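Local atomic coordinates of replication protein B (PDB entry 3H20), a protein that acts as the primase of plasmid RSF1010, synthesising the short primers from which replication of the plasmid DNA starts. Residues A[22-27]-A[61-66]. Residues are numbered along the deposited sequence; the frame is centred on the assembly and turned at random.
Sequences FDIGVR and VYIRPA. With DPO (diphosphate), chain E.
Asp23 OD2 is gripped by two arginines: Arg64 NE donates to it across the strand pair at 3.1 Å, and Arg141, whose O also accepts a hydrogen bond from Arg64 NH1, forms a second salt bridge. The Arg64 NE bond is nearly straight (163°) and lies close to the guanidinium plane, meeting the oxygen on its anti side, with carboxylate and guanidinium turned 70° apart. Arg64 CG sits between its backbone N and carbonyl carbon (chi1 64°), and from there the extended chain carries NE over to Asp23. A methionine in place of Arg64 would probably leave Asp23 with one charged partner fewer and Arg141 O without this donor. Residues 22-27 and 61-65 lie on the two central strands of a four-stranded antiparallel sheet in the primase domain, with Asp23-Arg64 and Gly25-Tyr62 as hydrogen-bonded pairs; Gly25 O accepts Tyr62 N at 2.8 Å. On the face bearing Asp23, the Tyr62 ring turns an edge to Gly25 O, and its hydroxyl donates to diphosphate O2 at 2.6 Å, in a pocket completed by Arg145, Asn151 and Lys153. On the face carrying Ile24 and Ile63, Ile24 CD1 meets Ile63 CG1 at 3.7 Å; Ile63 CD1 also reaches Phe22 CD2 at 3.6 Å.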
loop_
_atom_site.group_PDB
_atom_site.type_symbol
_atom_site.label_atom_id
_atom_site.label_comp_id
_atom_site.label_asym_id
_atom_site.label_seq_id
_atom_site.Cartn_x
_atom_site.Cartn_y
_atom_site.Cartn_z
ATOM N N PHE A 22 -22.152 4.826 -7.794
ATOM C CA PHE A 22 -21.520 5.065 -6.495
ATOM C C PHE A 22 -21.528 3.782 -5.650
ATOM O O PHE A 22 -22.445 2.958 -5.772
ATOM C CB PHE A 22 -22.318 6.123 -5.707
ATOM C CG PHE A 22 -22.394 7.487 -6.380
ATOM C CD1 PHE A 22 -23.413 7.780 -7.284
ATOM C CD2 PHE A 22 -21.451 8.469 -6.087
ATOM C CE1 PHE A 22 -23.493 9.037 -7.897
ATOM C CE2 PHE A 22 -21.508 9.734 -6.696
ATOM C CZ PHE A 22 -22.544 10.014 -7.604
ATOM N N ASP A 23 -20.528 3.630 -4.784
ATOM C CA ASP A 23 -20.603 2.669 -3.691
ATOM C C ASP A 23 -21.156 3.406 -2.483
ATOM O O ASP A 23 -20.668 4.487 -2.141
ATOM C CB ASP A 23 -19.223 2.114 -3.328
ATOM C CG ASP A 23 -18.629 1.276 -4.420
ATOM O OD1 ASP A 23 -19.401 0.575 -5.123
ATOM O OD2 ASP A 23 -17.390 1.318 -4.568
ATOM N N ILE A 24 -22.178 2.836 -1.860
ATOM C CA ILE A 24 -22.690 3.348 -0.596
ATOM C C ILE A 24 -22.297 2.356 0.496
ATOM O O ILE A 24 -22.547 1.156 0.378
ATOM C CB ILE A 24 -24.235 3.543 -0.607
ATOM C CG1 ILE A 24 -24.666 4.624 -1.616
ATOM C CG2 ILE A 24 -24.776 3.844 0.808
ATOM C CD1 ILE A 24 -24.178 6.058 -1.310
ATOM N N GLY A 25 -21.660 2.858 1.547
ATOM C CA GLY A 25 -21.277 2.011 2.680
ATOM C C GLY A 25 -22.096 2.338 3.918
ATOM O O GLY A 25 -22.339 3.505 4.241
ATOM N N VAL A 26 -22.522 1.293 4.611
ATOM C CA VAL A 26 -23.313 1.424 5.823
ATOM C C VAL A 26 -22.603 0.628 6.931
ATOM O O VAL A 26 -22.444 -0.593 6.823
ATOM C CB VAL A 26 -24.767 0.948 5.579
ATOM C CG1 VAL A 26 -25.542 0.863 6.871
ATOM C CG2 VAL A 26 -25.488 1.896 4.607
ATOM N N ARG A 27 -22.144 1.333 7.967
ATOM C CA ARG A 27 -21.400 0.715 9.074
ATOM C C ARG A 27 -22.001 1.001 10.454
ATOM O O ARG A 27 -22.198 2.159 10.834
ATOM C CB ARG A 27 -19.931 1.145 9.065
ATOM C CG ARG A 27 -19.077 0.433 10.112
ATOM C CD ARG A 27 -17.621 0.893 10.106
ATOM N NE ARG A 27 -16.842 0.084 11.042
ATOM C CZ ARG A 27 -16.221 -1.051 10.721
ATOM N NH1 ARG A 27 -15.550 -1.728 11.648
ATOM N NH2 ARG A 27 -16.264 -1.507 9.470
ATOM N N VAL A 61 -23.196 6.450 7.299
ATOM C CA VAL A 61 -23.449 6.323 5.863
ATOM C C VAL A 61 -22.310 6.975 5.067
ATOM O O VAL A 61 -22.032 8.175 5.214
ATOM C CB VAL A 61 -24.816 6.951 5.450
ATOM C CG1 VAL A 61 -25.146 6.653 3.972
ATOM C CG2 VAL A 61 -25.954 6.456 6.372
ATOM N N TYR A 62 -21.677 6.176 4.211
ATOM C CA TYR A 62 -20.478 6.573 3.479
ATOM C C TYR A 62 -20.696 6.475 1.971
ATOM O O TYR A 62 -21.595 5.759 1.504
ATOM C CB TYR A 62 -19.301 5.675 3.861
ATOM C CG TYR A 62 -18.902 5.721 5.323
ATOM C CD1 TYR A 62 -17.996 6.675 5.790
ATOM C CD2 TYR A 62 -19.418 4.807 6.228
ATOM C CE1 TYR A 62 -17.614 6.713 7.141
ATOM C CE2 TYR A 62 -19.050 4.838 7.572
ATOM C CZ TYR A 62 -18.149 5.792 8.018
ATOM O OH TYR A 62 -17.798 5.813 9.352
ATOM N N ILE A 63 -19.866 7.188 1.210
ATOM C CA ILE A 63 -20.035 7.272 -0.251
ATOM C C ILE A 63 -18.689 7.453 -0.958
ATOM O O ILE A 63 -17.770 8.114 -0.437
ATOM C CB ILE A 63 -21.068 8.389 -0.685
ATOM C CG1 ILE A 63 -21.366 8.305 -2.193
ATOM C CG2 ILE A 63 -20.560 9.813 -0.334
ATOM C CD1 ILE A 63 -22.434 9.277 -2.687
ATOM N N ARG A 64 -18.570 6.814 -2.116
ATOM C CA ARG A 64 -17.441 7.016 -3.022
ATOM C C ARG A 64 -17.909 6.662 -4.433
ATOM O O ARG A 64 -18.921 5.962 -4.589
ATOM C CB ARG A 64 -16.235 6.148 -2.621
ATOM C CG ARG A 64 -16.475 4.634 -2.727
ATOM C CD ARG A 64 -15.292 3.807 -2.222
ATOM N NE ARG A 64 -15.592 2.378 -2.317
ATOM C CZ ARG A 64 -14.970 1.407 -1.652
ATOM N NH1 ARG A 64 -13.964 1.674 -0.826
ATOM N NH2 ARG A 64 -15.358 0.144 -1.822
ATOM N N PRO A 65 -17.184 7.140 -5.463
ATOM C CA PRO A 65 -17.467 6.657 -6.817
ATOM C C PRO A 65 -17.297 5.142 -6.903
ATOM O O PRO A 65 -16.446 4.566 -6.203
ATOM C CB PRO A 65 -16.426 7.388 -7.682
ATOM C CG PRO A 65 -16.078 8.636 -6.879
ATOM C CD PRO A 65 -16.105 8.151 -5.449
ATOM N N ALA A 66 -18.126 4.497 -7.720
ATOM C CA ALA A 66 -18.037 3.051 -7.896
ATOM C C ALA A 66 -16.696 2.665 -8.516
ATOM O O ALA A 66 -16.074 3.471 -9.205
ATOM C CB ALA A 66 -19.189 2.543 -8.757
HETATM P P1 DPO E . -15.073 8.307 9.857
HETATM O O1 DPO E . -13.556 8.388 10.393
HETATM O O2 DPO E . -15.531 6.872 9.946
HETATM O O3 DPO E . -15.136 9.023 8.525
HETATM O O4 DPO E . -15.880 9.166 10.967
HETATM P P2 DPO E . -15.452 10.665 11.395
HETATM O O5 DPO E . -14.128 10.501 12.102
HETATM O O6 DPO E . -15.396 11.419 10.081
HETATM O O7 DPO E . -16.559 11.108 12.316
#